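Local coordinates for hypothetical protein (Plasmodium falciparum, PDB 1ZSO) that is of unknown function but probably binds zinc, like other eukaryotic CXXC-motif zinc-binding proteins, at residues B[36-41]-B[67-72]; B[48-53]-B[80-85]. All blocks are in the same frame, centred on the assembly; numbering follows the deposited sequence.

Contact 1: B[36-41]-B[67-72]; sequences FNIRDS and ANFMIK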
ATOM      1  N   PHE B  36       7.305   7.019   5.073  1.00 27.52           N
ATOM      2  CA  PHE B  36       7.261   7.172   6.529  1.00 27.14           C
ATOM      3  C   PHE B  36       7.716   5.902   7.156  1.00 27.10           C
ATOM      4  O   PHE B  36       7.573   4.814   6.569  1.00 23.60           O
ATOM      5  CB  PHE B  36       5.835   7.449   7.006  1.00 28.62           C
ATOM      6  CG  PHE B  36       5.335   8.831   6.666  1.00 27.68           C
ATOM      7  CD1 PHE B  36       5.726   9.910   7.414  1.00 29.71           C
ATOM      8  CD2 PHE B  36       4.469   9.030   5.609  1.00 27.47           C
ATOM      9  CE1 PHE B  36       5.280  11.205   7.096  1.00 32.84           C
ATOM     10  CE2 PHE B  36       4.020  10.295   5.285  1.00 27.97           C
ATOM     11  CZ  PHE B  36       4.423  11.387   6.038  1.00 31.01           C
ATOM     12  N   ASN B  37       8.269   6.048   8.352  1.00 27.78           N
ATOM     13  CA  ASN B  37       8.215   4.985   9.299  1.00 28.73           C
ATOM     14  C   ASN B  37       7.003   5.192  10.214  1.00 29.67           C
ATOM     15  O   ASN B  37       6.779   6.274  10.765  1.00 29.16           O
ATOM     16  CB  ASN B  37       9.452   4.929  10.164  1.00 28.68           C
ATOM     17  CG  ASN B  37      10.723   4.624   9.409  1.00 29.69           C
ATOM     18  OD1 ASN B  37      10.746   4.054   8.318  1.00 23.50           O
ATOM     19  ND2 ASN B  37      11.828   4.974  10.051  1.00 30.54           N
ATOM     20  N   ILE B  38       6.235   4.121  10.381  1.00 30.23           N
ATOM     21  CA  ILE B  38       5.042   4.134  11.222  1.00 30.07           C
ATOM     22  C   ILE B  38       5.062   3.119  12.363  1.00 29.97           C
ATOM     23  O   ILE B  38       5.898   2.205  12.418  1.00 27.76           O
ATOM     24  CB  ILE B  38       3.799   3.889  10.375  1.00 29.83           C
ATOM     25  CG1 ILE B  38       3.847   2.468   9.804  1.00 30.16           C
ATOM     26  CG2 ILE B  38       3.720   5.001   9.266  1.00 30.48           C
ATOM     27  CD1 ILE B  38       2.498   1.921   9.305  1.00 32.30           C
ATOM     28  N   ARG B  39       4.111   3.310  13.266  1.00 31.37           N
ATOM     29  CA  ARG B  39       3.877   2.407  14.386  1.00 32.35           C
ATOM     30  C   ARG B  39       2.375   2.206  14.612  1.00 30.68           C
ATOM     31  O   ARG B  39       1.534   3.086  14.349  1.00 28.55           O
ATOM     32  CB  ARG B  39       4.520   2.961  15.652  1.00 34.05           C
ATOM     33  CG  ARG B  39       4.614   1.957  16.818  1.00 40.72           C
ATOM     34  CD  ARG B  39       4.720   2.749  18.081  1.00 48.74           C
ATOM     35  NE  ARG B  39       4.485   1.969  19.286  1.00 52.87           N
ATOM     36  CZ  ARG B  39       5.459   1.502  20.063  1.00 55.12           C
ATOM     37  NH1 ARG B  39       6.736   1.707  19.726  1.00 52.07           N
ATOM     38  NH2 ARG B  39       5.152   0.804  21.167  1.00 53.94           N
ATOM     39  N   ASP B  40       2.050   1.022  15.081  1.00 28.99           N
ATOM     40  CA  ASP B  40       0.704   0.717  15.511  1.00 29.38           C
ATOM     41  C   ASP B  40       0.379   1.577  16.740  1.00 29.91           C
ATOM     42  O   ASP B  40       1.141   1.634  17.706  1.00 30.69           O
ATOM     43  CB  ASP B  40       0.643  -0.775  15.800  1.00 27.88           C
ATOM     44  CG  ASP B  40      -0.724  -1.264  16.149  1.00 27.64           C
ATOM     45  OD1 ASP B  40      -1.668  -0.433  16.282  1.00 28.31           O
ATOM     46  OD2 ASP B  40      -0.834  -2.509  16.345  1.00 21.97           O
ATOM     47  N   SER B  41      -0.730   2.298  16.685  1.00 30.96           N
ATOM     48  CA  SER B  41      -1.128   3.161  17.780  1.00 31.33           C
ATOM     49  C   SER B  41      -1.627   2.353  18.962  1.00 30.34           C
ATOM     50  O   SER B  41      -1.732   2.884  20.094  1.00 30.51           O
ATOM     51  CB  SER B  41      -2.216   4.131  17.320  1.00 32.41           C
ATOM     52  OG  SER B  41      -3.364   3.441  16.887  1.00 37.67           O
ATOM     53  N   ALA B  67      -8.900   5.209   1.613  1.00 27.82           N
ATOM     54  CA  ALA B  67      -7.636   5.650   2.191  1.00 26.95           C
ATOM     55  C   ALA B  67      -6.523   5.610   1.147  1.00 27.18           C
ATOM     56  O   ALA B  67      -6.624   4.917   0.132  1.00 26.86           O
ATOM     57  CB  ALA B  67      -7.241   4.802   3.378  1.00 28.03           C
ATOM     58  N   ASN B  68      -5.472   6.379   1.419  1.00 26.89           N
ATOM     59  CA  ASN B  68      -4.272   6.442   0.587  1.00 27.63           C
ATOM     60  C   ASN B  68      -3.288   5.342   0.999  1.00 28.50           C
ATOM     61  O   ASN B  68      -2.514   4.847   0.172  1.00 25.70           O
ATOM     62  CB  ASN B  68      -3.539   7.778   0.781  1.00 26.94           C
ATOM     63  CG  ASN B  68      -4.279   8.938   0.231  1.00 25.36           C
ATOM     64  OD1 ASN B  68      -4.153  10.036   0.758  1.00 26.04           O
ATOM     65  ND2 ASN B  68      -5.042   8.733  -0.842  1.00 24.10           N
ATOM     66  N   PHE B  69      -3.331   5.003   2.293  1.00 29.73           N
ATOM     67  CA  PHE B  69      -2.577   3.887   2.862  1.00 30.86           C
ATOM     68  C   PHE B  69      -3.382   3.147   3.921  1.00 31.41           C
ATOM     69  O   PHE B  69      -4.058   3.763   4.747  1.00 30.71           O
ATOM     70  CB  PHE B  69      -1.255   4.350   3.505  1.00 29.45           C
ATOM     71  CG  PHE B  69      -0.408   3.212   4.020  1.00 30.44           C
ATOM     72  CD1 PHE B  69       0.418   2.502   3.164  1.00 30.78           C
ATOM     73  CD2 PHE B  69      -0.475   2.811   5.345  1.00 30.04           C
ATOM     74  CE1 PHE B  69       1.216   1.395   3.652  1.00 29.30           C
ATOM     75  CE2 PHE B  69       0.294   1.753   5.808  1.00 28.38           C
ATOM     76  CZ  PHE B  69       1.143   1.031   4.938  1.00 23.18           C
HETATM   77  N   MSE B  70      -3.243   1.823   3.905  1.00 32.14           N
HETATM   78  CA  MSE B  70      -3.870   0.953   4.891  1.00 37.09           C
HETATM   79  C   MSE B  70      -2.967  -0.208   5.362  1.00 32.14           C
HETATM   80  O   MSE B  70      -2.105  -0.698   4.635  1.00 31.00           O
HETATM   81  CB  MSE B  70      -5.114   0.291   4.313  1.00 35.59           C
HETATM   82  CG  MSE B  70      -6.380   1.089   4.335  1.00 43.60           C
HETATM   83 SE   MSE B  70      -7.877  -0.268   4.171  1.00 55.05          SE
HETATM   84  CE  MSE B  70      -7.828  -0.510   2.272  1.00 51.17           C
ATOM     85  N   ILE B  71      -3.220  -0.665   6.582  1.00 30.36           N
ATOM     86  CA  ILE B  71      -2.526  -1.800   7.117  1.00 28.14           C
ATOM     87  C   ILE B  71      -3.446  -2.501   8.110  1.00 28.61           C
ATOM     88  O   ILE B  71      -4.186  -1.860   8.843  1.00 27.56           O
ATOM     89  CB  ILE B  71      -1.142  -1.383   7.698  1.00 27.42           C
ATOM     90  CG1 ILE B  71      -0.326  -2.593   8.136  1.00 25.90           C
ATOM     91  CG2 ILE B  71      -1.243  -0.396   8.871  1.00 26.96           C
ATOM     92  CD1 ILE B  71       1.111  -2.201   8.416  1.00 26.93           C
ATOM     93  N   LYS B  72      -3.431  -3.826   8.066  1.00 28.45           N
ATOM     94  CA  LYS B  72      -4.077  -4.654   9.043  1.00 30.36           C
ATOM     95  C   LYS B  72      -2.928  -5.209   9.906  1.00 30.69           C
ATOM     96  O   LYS B  72      -2.199  -6.141   9.521  1.00 28.79           O
ATOM     97  CB  LYS B  72      -4.885  -5.750   8.353  1.00 31.35           C
ATOM     98  CG  LYS B  72      -5.581  -6.740   9.264  1.00 32.57           C
ATOM     99  CD  LYS B  72      -6.332  -7.744   8.416  1.00 33.11           C
ATOM    100  CE  LYS B  72      -7.493  -8.398   9.163  1.00 32.15           C
ATOM    101  NZ  LYS B  72      -7.004  -9.444  10.120  1.00 35.68           N
TER
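Ile38 sets its CD1 methyl against Phe69 and Ile71, and this packing between two antiparallel sheets of an all-beta fold is the whole of the contact. Strand 34-40 lies in the middle of a three-stranded sheet, whereas strand 69-71 is an outermost strand, within its own chain, of the six-stranded one. No hydrogen bond joins segments 36-41 and 67-72; together they bury only 78 Å², both sides summed.

The CG1 branch of Ile38 sits between the backbone N and the carbonyl carbon (chi1 66°) and then runs on extended, so that its terminal methyl is the part of the side chain that arrives at the other sheet. There it lies 4.1 Å from Phe69 CE2, meeting the ring at an oblique angle. Phe69 and Ile71 are two apart on their strand and both turn their CB atoms toward Ile38, while the intervening selenomethionine Met70 packs on Thr81 and on Arg53 of the second subunit.

Phe69 is also the second residue of a classic beta bulge, in which it and Asn68 both face Ile82. The side chain of Asn68 is buried but satisfied, its ND2 bonded to Asp56 O and its OD1 taking the N-H of Phe84. Beyond the contact, Lys72 N bonds to Gln51 OE1 of the second subunit, so the strand that receives Ile38 also lies at the dimer interface. Both branches of Ile71 border the incoming methyl: Ile38 CD1 is 4.4 Å from Ile71 CG2 and equally far from Ile71 CD1.

Contact 2: B[48-53]-B[80-85]; sequences DNIQFR and STINFV
Ile82 meets two side chains of segment 48-53 at once, and the packing is closest where its CD1 comes within 3.7 Å of Ile50 CD1. These two isoleucines reach toward each other tip to tip. The same Ile82 methyl also lies 4.1 Å from Phe52 CE2, while its other branch takes a second point on the ring, with Ile82 CG2 4.0 Å from Phe52 CZ. With CG1 of Ile82 beside the backbone N (chi1 -53°) and CG2 anti to it, the first branch serves both Ile50 and Phe52 and the second Phe52 alone; the side chains of Phe52 and Ile82 cross at about a right angle.

Only side chains bridge the strands, whose nearest CA atoms, those of Phe52 and Ile82, remain 9.4 Å apart. This is face-to-face packing of two antiparallel sheets, strand 46-52 being an outermost strand of one and strand 80-85 an inner strand of the other. Trp34 and Phe107 adjoin the Phe52 ring, and Phe107 also touches Ile82, which extends the apolar layer beyond the two segments.

Toward either end the fit slackens. Phe84 starts out toward segment 48-53 but its ring leads away, leaving its CB 5.0 Å from Phe52 CE1. At the other end, Asn49 and Ile50 form a G1 beta bulge opposite Phe36, with Asn49 in a left-handed conformation (phi 60°), and the chain turns a corner there. Asp48, just before it, is exposed to solvent. Between the two contact residues, partly exposed Gln51 bonds through NE2 to Lys72 O of the second subunit.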
ATOM      1  N   ASP B  48       8.620   0.093   8.589  1.00 29.65           N
ATOM      2  CA  ASP B  48       9.512   1.097   8.005  1.00 32.29           C
ATOM      3  C   ASP B  48       9.237   1.307   6.534  1.00 32.41           C
ATOM      4  O   ASP B  48       8.896   0.367   5.821  1.00 30.84           O
ATOM      5  CB  ASP B  48      10.980   0.681   8.096  1.00 32.31           C
ATOM      6  CG  ASP B  48      11.513   0.701   9.516  1.00 35.43           C
ATOM      7  OD1 ASP B  48      10.758   1.123  10.423  1.00 35.25           O
ATOM      8  OD2 ASP B  48      12.684   0.259   9.711  1.00 42.03           O
ATOM      9  N   ASN B  49       9.416   2.543   6.088  1.00 32.68           N
ATOM     10  CA  ASN B  49       9.470   2.838   4.656  1.00 32.26           C
ATOM     11  C   ASN B  49       8.189   2.440   3.954  1.00 31.69           C
ATOM     12  O   ASN B  49       8.220   1.710   2.952  1.00 30.93           O
ATOM     13  CB  ASN B  49      10.643   2.080   4.029  1.00 32.84           C
ATOM     14  CG  ASN B  49      10.919   2.506   2.559  1.00 39.35           C
ATOM     15  OD1 ASN B  49      10.985   3.700   2.231  1.00 44.01           O
ATOM     16  ND2 ASN B  49      11.093   1.514   1.681  1.00 44.05           N
ATOM     17  N   ILE B  50       7.049   2.856   4.502  1.00 30.13           N
ATOM     18  CA  ILE B  50       5.841   2.678   3.775  1.00 29.33           C
ATOM     19  C   ILE B  50       5.867   3.769   2.758  1.00 29.44           C
ATOM     20  O   ILE B  50       6.482   4.843   2.982  1.00 28.68           O
ATOM     21  CB  ILE B  50       4.567   2.786   4.620  1.00 30.39           C
ATOM     22  CG1 ILE B  50       4.409   4.190   5.215  1.00 29.97           C
ATOM     23  CG2 ILE B  50       4.575   1.739   5.680  1.00 29.34           C
ATOM     24  CD1 ILE B  50       3.042   4.504   5.549  1.00 32.87           C
ATOM     25  N   GLN B  51       5.208   3.502   1.641  1.00 27.50           N
ATOM     26  CA  GLN B  51       5.194   4.448   0.530  1.00 27.70           C
ATOM     27  C   GLN B  51       3.762   4.645  -0.011  1.00 26.93           C
ATOM     28  O   GLN B  51       2.974   3.698  -0.216  1.00 25.66           O
ATOM     29  CB  GLN B  51       6.126   3.981  -0.603  1.00 26.88           C
ATOM     30  CG  GLN B  51       7.522   3.536  -0.200  1.00 28.13           C
ATOM     31  CD  GLN B  51       8.286   2.956  -1.366  1.00 27.39           C
ATOM     32  OE1 GLN B  51       7.695   2.488  -2.313  1.00 34.72           O
ATOM     33  NE2 GLN B  51       9.607   3.004  -1.310  1.00 28.97           N
ATOM     34  N   PHE B  52       3.418   5.868  -0.288  1.00 27.56           N
ATOM     35  CA  PHE B  52       2.092   6.088  -0.896  1.00 27.67           C
ATOM     36  C   PHE B  52       2.025   7.438  -1.536  1.00 26.78           C
ATOM     37  O   PHE B  52       2.830   8.291  -1.224  1.00 27.86           O
ATOM     38  CB  PHE B  52       0.946   5.907   0.132  1.00 28.23           C
ATOM     39  CG  PHE B  52       0.875   6.992   1.171  1.00 28.77           C
ATOM     40  CD1 PHE B  52       0.131   8.135   0.943  1.00 30.20           C
ATOM     41  CD2 PHE B  52       1.526   6.847   2.373  1.00 27.56           C
ATOM     42  CE1 PHE B  52       0.080   9.121   1.858  1.00 26.98           C
ATOM     43  CE2 PHE B  52       1.502   7.832   3.302  1.00 26.93           C
ATOM     44  CZ  PHE B  52       0.768   8.962   3.067  1.00 30.29           C
ATOM     45  N   ARG B  53       1.047   7.616  -2.421  1.00 29.20           N
ATOM     46  CA  ARG B  53       0.696   8.920  -3.034  1.00 29.21           C
ATOM     47  C   ARG B  53      -0.699   9.376  -2.638  1.00 28.41           C
ATOM     48  O   ARG B  53      -1.573   8.551  -2.412  1.00 28.52           O
ATOM     49  CB  ARG B  53       0.725   8.825  -4.552  1.00 28.79           C
ATOM     50  CG  ARG B  53       2.131   8.674  -5.125  1.00 34.34           C
ATOM     51  CD  ARG B  53       2.148   7.616  -6.202  1.00 43.24           C
ATOM     52  NE  ARG B  53       1.602   6.353  -5.666  1.00 48.36           N
ATOM     53  CZ  ARG B  53       2.325   5.419  -5.041  1.00 46.59           C
ATOM     54  NH1 ARG B  53       3.643   5.577  -4.913  1.00 46.19           N
ATOM     55  NH2 ARG B  53       1.730   4.323  -4.557  1.00 38.66           N
ATOM     56  N   SER B  80      -6.185  -0.129   9.656  1.00 28.10           N
ATOM     57  CA  SER B  80      -5.629   1.144  10.069  1.00 27.12           C
ATOM     58  C   SER B  80      -5.239   1.910   8.814  1.00 27.52           C
ATOM     59  O   SER B  80      -4.826   1.317   7.843  1.00 28.53           O
ATOM     60  CB  SER B  80      -4.457   0.907  10.992  1.00 27.91           C
ATOM     61  OG  SER B  80      -4.860   0.155  12.125  1.00 27.00           O
ATOM     62  N   THR B  81      -5.436   3.220   8.825  1.00 27.67           N
ATOM     63  CA  THR B  81      -5.421   4.017   7.606  1.00 28.00           C
ATOM     64  C   THR B  81      -4.660   5.356   7.763  1.00 28.65           C
ATOM     65  O   THR B  81      -4.569   5.916   8.858  1.00 27.42           O
ATOM     66  CB  THR B  81      -6.856   4.374   7.188  1.00 27.85           C
ATOM     67  OG1 THR B  81      -7.465   5.155   8.224  1.00 25.64           O
ATOM     68  CG2 THR B  81      -7.678   3.135   6.976  1.00 29.65           C
ATOM     69  N   ILE B  82      -4.108   5.817   6.646  1.00 29.08           N
ATOM     70  CA  ILE B  82      -3.650   7.207   6.482  1.00 30.09           C
ATOM     71  C   ILE B  82      -4.331   7.840   5.274  1.00 28.44           C
ATOM     72  O   ILE B  82      -4.434   7.242   4.217  1.00 28.37           O
ATOM     73  CB  ILE B  82      -2.157   7.306   6.184  1.00 29.56           C
ATOM     74  CG1 ILE B  82      -1.346   6.545   7.214  1.00 27.12           C
ATOM     75  CG2 ILE B  82      -1.763   8.781   6.164  1.00 31.15           C
ATOM     76  CD1 ILE B  82       0.076   6.312   6.798  1.00 31.90           C
ATOM     77  N   ASN B  83      -4.799   9.045   5.446  1.00 29.92           N
ATOM     78  CA  ASN B  83      -5.293   9.877   4.340  1.00 30.45           C
ATOM     79  C   ASN B  83      -4.586  11.228   4.399  1.00 30.13           C
ATOM     80  O   ASN B  83      -4.593  11.869   5.459  1.00 28.67           O
ATOM     81  CB  ASN B  83      -6.788  10.148   4.461  1.00 30.49           C
ATOM     82  CG  ASN B  83      -7.636   9.218   3.624  1.00 34.30           C
ATOM     83  OD1 ASN B  83      -7.411   9.037   2.425  1.00 40.32           O
ATOM     84  ND2 ASN B  83      -8.664   8.670   4.244  1.00 35.43           N
ATOM     85  N   PHE B  84      -3.985  11.625   3.273  1.00 29.13           N
ATOM     86  CA  PHE B  84      -3.578  12.998   3.021  1.00 29.00           C
ATOM     87  C   PHE B  84      -4.804  13.889   3.041  1.00 30.24           C
ATOM     88  O   PHE B  84      -5.855  13.540   2.485  1.00 30.46           O
ATOM     89  CB  PHE B  84      -2.893  13.101   1.628  1.00 29.69           C
ATOM     90  CG  PHE B  84      -2.544  14.521   1.212  1.00 29.34           C
ATOM     91  CD1 PHE B  84      -1.335  15.059   1.524  1.00 29.50           C
ATOM     92  CD2 PHE B  84      -3.432  15.286   0.482  1.00 29.71           C
ATOM     93  CE1 PHE B  84      -1.023  16.330   1.155  1.00 34.01           C
ATOM     94  CE2 PHE B  84      -3.144  16.548   0.122  1.00 29.25           C
ATOM     95  CZ  PHE B  84      -1.939  17.093   0.448  1.00 31.32           C
ATOM     96  N   VAL B  85      -4.669  15.044   3.688  1.00 31.37           N
ATOM     97  CA  VAL B  85      -5.744  15.966   3.836  1.00 32.64           C
ATOM     98  C   VAL B  85      -5.476  17.136   2.912  1.00 34.50           C
ATOM     99  O   VAL B  85      -4.455  17.813   3.043  1.00 34.41           O
ATOM    100  CB  VAL B  85      -5.859  16.488   5.291  1.00 32.21           C
ATOM    101  CG1 VAL B  85      -6.954  17.553   5.376  1.00 33.91           C
ATOM    102  CG2 VAL B  85      -6.159  15.379   6.262  1.00 30.30           C
TER

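How the contacts relate
From the N terminus the four segments come in the order 36-41, 48-53, 67-72 and 80-85, so the contacts cross: contact 1 closes a loop of 25 residues and contact 2 one of 26, which starts inside the first and ends beyond it. Strands 34-40 and 46-52 are consecutive neighbours in the three-stranded sheet, as are 69-71 and 80-85 in the six-stranded one. The contacts therefore pack one such pair of strands against the other, with centres about 6 Å apart. Within the second pair, probable hydrogen bonds from Ser80 N to Ile71 O and from Ile82 N to Phe69 O, both 2.8 Å, link contact 1 directly to contact 2.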